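Local atomic coordinates of Exo-beta-1,3-galactanase (PDB entry 5FLW), a protein that probably releases galactose from the non-reducing ends of beta-1,3-galactans, as a family 43 glycoside hydrolase of the exo-beta-1,3-galactanase type. Residues S73-K85 and M97-A109. Sequence-based numbering, arbitrary orientation.
Sequences SALAADRIGERPK and MYIHAETPDYGYA
Ile80 with Glu102, Glu82 with His100 and Lys85 with Tyr98 form hydrogen-bonded antiparallel pairs in a beta hairpin, the first two strands of one blade of the five-bladed propeller characteristic of family 43 glycosidases. Between Glu82 and Lys85 the register slips by one residue, a beta bulge at the corner where Arg83 sends its guanidinium away to Asp138 and Asp246. Gly81 lies opposite Ala101, and Ile99 CD1 packs against the backbone of Gly81, 3.7 Å from Gly81 C.

On the other face, Glu102 can be followed outward. Glu102 CB sits beside Ile80, 3.8 Å from Ile80 CB. Glu102 CG, anti to the backbone N (chi1 -164°), lies over the centre of the Tyr106 ring, 3.8 Å above its plane, while Ile80 CD1 meets Tyr106 CE1. A bend at chi2 (48°) then turns the carboxylate back into its own loop. Glu102 OE1 accepts a bond from His100 NE2 at 2.7 Å, close to the imidazole plane. OE2 takes three backbone N-H groups, from Thr103 on its anti side and from Tyr108 and Ala109 on its syn side, and so ties the strand end to the loop that follows it. With Glu102 replaced by an alanine, these three amides and His100 NE2 would probably lose their acceptor, leaving the imidazole freer to turn.

His100 ND1, on the other side of the ring, is turned to Glu82 of strand 80-82. Glu82, its chain extended beyond CG, runs alongside His100, with carboxylate and ring planes 79° apart. Their polar atoms do not bond directly: one water lies in the imidazole plane, 2.7 Å from His100 ND1, and bridges to Glu82 OE1 at 2.9 Å. A second water joins the turn Ser73-Ala76 to the end of strand 97-102, donating to Ala74 O at 2.6 Å and to Glu102 O.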
loop_
_atom_site.group_PDB
_atom_site.type_symbol
_atom_site.label_atom_id
_atom_site.label_comp_id
_atom_site.label_asym_id
_atom_site.label_seq_id
_atom_site.Cartn_x
_atom_site.Cartn_y
_atom_site.Cartn_z
ATOM N N SER A 73 -21.194 -12.326 -3.418
ATOM C CA SER A 73 -19.814 -12.238 -3.888
ATOM C C SER A 73 -18.894 -11.791 -2.754
ATOM O O SER A 73 -19.331 -11.285 -1.710
ATOM C CB SER A 73 -19.673 -11.258 -5.064
ATOM O OG SER A 73 -19.760 -9.900 -4.657
ATOM N N ALA A 74 -17.583 -11.953 -2.999
ATOM C CA ALA A 74 -16.588 -11.626 -1.979
ATOM C C ALA A 74 -16.399 -10.121 -1.779
ATOM O O ALA A 74 -15.692 -9.719 -0.844
ATOM C CB ALA A 74 -15.256 -12.297 -2.304
ATOM N N LEU A 75 -17.008 -9.282 -2.618
ATOM C CA LEU A 75 -16.960 -7.831 -2.456
ATOM C C LEU A 75 -18.361 -7.230 -2.343
ATOM O O LEU A 75 -18.589 -6.083 -2.756
ATOM C CB LEU A 75 -16.153 -7.169 -3.574
ATOM C CG LEU A 75 -14.625 -7.408 -3.544
ATOM C CD1 LEU A 75 -13.929 -6.841 -4.783
ATOM C CD2 LEU A 75 -13.993 -6.873 -2.249
ATOM N N ALA A 76 -19.307 -7.999 -1.789
ATOM C CA ALA A 76 -20.639 -7.496 -1.472
ATOM C C ALA A 76 -20.564 -6.475 -0.324
ATOM O O ALA A 76 -19.532 -6.316 0.347
ATOM C CB ALA A 76 -21.586 -8.654 -1.120
ATOM N N ALA A 77 -21.692 -5.782 -0.096
ATOM C CA ALA A 77 -21.762 -4.692 0.877
ATOM C C ALA A 77 -21.505 -5.166 2.304
ATOM O O ALA A 77 -21.192 -4.346 3.165
ATOM C CB ALA A 77 -23.154 -4.048 0.824
ATOM N N ASP A 78 -21.648 -6.463 2.574
ATOM C CA ASP A 78 -21.433 -7.003 3.902
ATOM C C ASP A 78 -20.012 -7.502 4.107
ATOM O O ASP A 78 -19.689 -7.932 5.225
ATOM C CB ASP A 78 -22.426 -8.128 4.175
ATOM C CG ASP A 78 -22.273 -9.276 3.188
ATOM O OD1 ASP A 78 -22.460 -9.051 1.976
ATOM O OD2 ASP A 78 -21.941 -10.397 3.619
ATOM N N ARG A 79 -19.166 -7.455 3.074
ATOM C CA ARG A 79 -17.774 -7.895 3.143
ATOM C C ARG A 79 -16.842 -6.697 3.366
ATOM O O ARG A 79 -17.272 -5.548 3.477
ATOM C CB ARG A 79 -17.362 -8.652 1.870
ATOM C CG ARG A 79 -18.343 -9.692 1.434
ATOM C CD ARG A 79 -18.440 -10.935 2.366
ATOM N NE ARG A 79 -19.714 -11.567 1.993
ATOM C CZ ARG A 79 -19.852 -12.696 1.292
ATOM N NH1 ARG A 79 -18.770 -13.403 0.949
ATOM N NH2 ARG A 79 -21.082 -13.116 0.931
ATOM N N ILE A 80 -15.550 -7.005 3.397
ATOM C CA ILE A 80 -14.488 -6.028 3.588
ATOM C C ILE A 80 -13.482 -6.133 2.435
ATOM O O ILE A 80 -13.129 -7.224 2.012
ATOM C CB ILE A 80 -13.776 -6.265 4.938
ATOM C CG1 ILE A 80 -14.713 -5.926 6.098
ATOM C CG2 ILE A 80 -12.484 -5.470 5.035
ATOM C CD1 ILE A 80 -14.237 -6.434 7.440
ATOM N N GLY A 81 -13.038 -4.986 1.931
ATOM C CA GLY A 81 -12.076 -4.914 0.840
ATOM C C GLY A 81 -11.100 -3.803 1.159
ATOM O O GLY A 81 -11.460 -2.635 1.113
ATOM N N GLU A 82 -9.869 -4.176 1.485
ATOM C CA GLU A 82 -8.855 -3.214 1.897
ATOM C C GLU A 82 -7.547 -3.172 1.111
ATOM O O GLU A 82 -7.189 -4.114 0.418
ATOM C CB GLU A 82 -8.495 -3.497 3.366
ATOM C CG GLU A 82 -9.629 -3.281 4.356
ATOM C CD GLU A 82 -9.268 -3.692 5.772
ATOM O OE1 GLU A 82 -8.281 -4.424 5.948
ATOM O OE2 GLU A 82 -9.974 -3.278 6.705
ATOM N N ARG A 83 -6.844 -2.053 1.253
ATOM C CA ARG A 83 -5.514 -1.848 0.678
ATOM C C ARG A 83 -5.436 -2.145 -0.825
ATOM O O ARG A 83 -4.572 -2.905 -1.274
ATOM C CB ARG A 83 -4.432 -2.593 1.453
ATOM C CG ARG A 83 -4.363 -2.131 2.919
ATOM C CD ARG A 83 -3.141 -2.690 3.671
ATOM N NE ARG A 83 -3.157 -2.195 5.047
ATOM C CZ ARG A 83 -2.742 -0.983 5.414
ATOM N NH1 ARG A 83 -2.240 -0.151 4.500
ATOM N NH2 ARG A 83 -2.808 -0.595 6.699
ATOM N N PRO A 84 -6.296 -1.510 -1.640
ATOM C CA PRO A 84 -6.264 -1.761 -3.087
ATOM C C PRO A 84 -4.929 -1.331 -3.683
ATOM O O PRO A 84 -4.342 -0.322 -3.280
ATOM C CB PRO A 84 -7.418 -0.892 -3.633
ATOM C CG PRO A 84 -7.529 0.256 -2.653
ATOM C CD PRO A 84 -7.224 -0.404 -1.292
ATOM N N LYS A 85 -4.470 -2.111 -4.662
ATOM C CA LYS A 85 -3.227 -1.842 -5.369
ATOM C C LYS A 85 -3.464 -2.091 -6.854
ATOM O O LYS A 85 -4.265 -2.955 -7.220
ATOM C CB LYS A 85 -2.117 -2.795 -4.884
ATOM C CG LYS A 85 -1.811 -2.709 -3.376
ATOM C CD LYS A 85 -1.174 -1.353 -3.039
ATOM C CE LYS A 85 -1.189 -1.061 -1.522
ATOM N NZ LYS A 85 -2.578 -0.834 -1.026
ATOM N N MET A 97 -5.991 -4.795 -10.687
ATOM C CA MET A 97 -6.156 -4.374 -9.312
ATOM C C MET A 97 -6.188 -5.592 -8.384
ATOM O O MET A 97 -6.793 -6.626 -8.711
ATOM C CB MET A 97 -7.436 -3.557 -9.145
ATOM C CG MET A 97 -7.652 -3.049 -7.732
ATOM S SD MET A 97 -9.141 -1.988 -7.566
ATOM C CE MET A 97 -8.608 -0.519 -8.449
ATOM N N TYR A 98 -5.502 -5.458 -7.237
ATOM C CA TYR A 98 -5.457 -6.452 -6.167
ATOM C C TYR A 98 -6.076 -5.838 -4.918
ATOM O O TYR A 98 -5.928 -4.638 -4.675
ATOM C CB TYR A 98 -4.002 -6.883 -5.878
ATOM C CG TYR A 98 -3.259 -7.167 -7.161
ATOM C CD1 TYR A 98 -3.365 -8.416 -7.787
ATOM C CD2 TYR A 98 -2.500 -6.173 -7.782
ATOM C CE1 TYR A 98 -2.711 -8.675 -9.003
ATOM C CE2 TYR A 98 -1.863 -6.403 -8.992
ATOM C CZ TYR A 98 -1.964 -7.660 -9.603
ATOM O OH TYR A 98 -1.330 -7.904 -10.796
ATOM N N ILE A 99 -6.777 -6.647 -4.124
ATOM C CA ILE A 99 -7.430 -6.121 -2.927
ATOM C C ILE A 99 -7.415 -7.207 -1.866
ATOM O O ILE A 99 -7.464 -8.398 -2.176
ATOM C CB ILE A 99 -8.862 -5.585 -3.243
ATOM C CG1 ILE A 99 -9.417 -4.736 -2.089
ATOM C CG2 ILE A 99 -9.808 -6.709 -3.587
ATOM C CD1 ILE A 99 -10.575 -3.925 -2.512
ATOM N N HIS A 100 -7.306 -6.797 -0.613
ATOM C CA HIS A 100 -7.473 -7.749 0.479
ATOM C C HIS A 100 -8.979 -7.979 0.642
ATOM O O HIS A 100 -9.698 -7.087 1.117
ATOM C CB HIS A 100 -6.795 -7.226 1.752
ATOM C CG HIS A 100 -7.148 -7.988 3.013
ATOM N ND1 HIS A 100 -6.913 -7.466 4.275
ATOM C CD2 HIS A 100 -7.700 -9.218 3.213
ATOM C CE1 HIS A 100 -7.318 -8.334 5.190
ATOM N NE2 HIS A 100 -7.799 -9.404 4.576
ATOM N N ALA A 101 -9.465 -9.153 0.196
ATOM C CA ALA A 101 -10.864 -9.512 0.365
ATOM C C ALA A 101 -11.014 -10.219 1.712
ATOM O O ALA A 101 -10.297 -11.192 1.994
ATOM C CB ALA A 101 -11.345 -10.417 -0.781
ATOM N N GLU A 102 -11.943 -9.731 2.533
ATOM C CA GLU A 102 -12.022 -10.153 3.921
ATOM C C GLU A 102 -13.493 -10.256 4.316
ATOM O O GLU A 102 -14.366 -9.745 3.614
ATOM C CB GLU A 102 -11.263 -9.168 4.841
ATOM C CG GLU A 102 -10.971 -9.710 6.236
ATOM C CD GLU A 102 -10.376 -11.102 6.181
ATOM O OE1 GLU A 102 -9.127 -11.248 5.994
ATOM O OE2 GLU A 102 -11.167 -12.047 6.305
ATOM N N THR A 103 -13.760 -10.936 5.436
ATOM C CA THR A 103 -15.097 -11.012 6.019
ATOM C C THR A 103 -15.068 -10.372 7.408
ATOM O O THR A 103 -13.989 -10.224 7.997
ATOM C CB THR A 103 -15.577 -12.481 6.123
ATOM O OG1 THR A 103 -14.618 -13.268 6.841
ATOM C CG2 THR A 103 -15.786 -13.116 4.735
ATOM N N PRO A 104 -16.227 -9.965 7.960
ATOM C CA PRO A 104 -16.216 -9.327 9.296
ATOM C C PRO A 104 -15.633 -10.205 10.398
ATOM O O PRO A 104 -15.082 -9.672 11.374
ATOM C CB PRO A 104 -17.694 -8.996 9.542
ATOM C CG PRO A 104 -18.251 -8.822 8.150
ATOM C CD PRO A 104 -17.569 -9.887 7.342
ATOM N N ASP A 105 -15.737 -11.533 10.270
ATOM C CA ASP A 105 -15.122 -12.441 11.238
ATOM C C ASP A 105 -13.618 -12.580 11.026
ATOM O O ASP A 105 -12.939 -13.197 11.866
ATOM C CB ASP A 105 -15.758 -13.828 11.122
ATOM C CG ASP A 105 -15.406 -14.512 9.791
ATOM O OD1 ASP A 105 -14.355 -15.193 9.682
ATOM O OD2 ASP A 105 -16.159 -14.324 8.819
ATOM N N TYR A 106 -13.089 -12.029 9.929
ATOM C CA TYR A 106 -11.655 -11.965 9.677
ATOM C C TYR A 106 -10.977 -13.298 9.390
ATOM O O TYR A 106 -9.740 -13.374 9.413
ATOM C CB TYR A 106 -10.927 -11.196 10.775
ATOM C CG TYR A 106 -10.686 -9.799 10.333
ATOM C CD1 TYR A 106 -11.670 -8.818 10.428
ATOM C CD2 TYR A 106 -9.450 -9.472 9.757
ATOM C CE1 TYR A 106 -11.404 -7.539 9.983
ATOM C CE2 TYR A 106 -9.181 -8.232 9.297
ATOM C CZ TYR A 106 -10.146 -7.261 9.405
ATOM O OH TYR A 106 -9.830 -5.998 8.949
ATOM N N GLY A 107 -11.741 -14.319 9.030
ATOM C CA GLY A 107 -11.228 -15.627 8.695
ATOM C C GLY A 107 -11.000 -15.893 7.229
ATOM O O GLY A 107 -10.488 -16.968 6.897
ATOM N N TYR A 108 -11.353 -14.969 6.331
ATOM C CA TYR A 108 -11.287 -15.285 4.901
ATOM C C TYR A 108 -9.897 -15.088 4.302
ATOM O O TYR A 108 -9.364 -15.988 3.630
ATOM C CB TYR A 108 -12.319 -14.482 4.135
ATOM C CG TYR A 108 -12.505 -14.881 2.672
ATOM C CD1 TYR A 108 -12.879 -16.190 2.319
ATOM C CD2 TYR A 108 -12.379 -13.927 1.638
ATOM C CE1 TYR A 108 -13.109 -16.542 0.969
ATOM C CE2 TYR A 108 -12.603 -14.269 0.288
ATOM C CZ TYR A 108 -12.965 -15.584 -0.030
ATOM O OH TYR A 108 -13.204 -15.973 -1.340
ATOM N N ALA A 109 -9.343 -13.883 4.461
ATOM C CA ALA A 109 -7.937 -13.613 4.185
ATOM C C ALA A 109 -7.531 -14.040 2.759
ATOM O O ALA A 109 -6.638 -14.874 2.555
ATOM C CB ALA A 109 -7.062 -14.245 5.269
HETATM O O HOH W 1 -14.705 -11.163 1.112
HETATM O O HOH W 2 -5.709 -5.116 4.705
#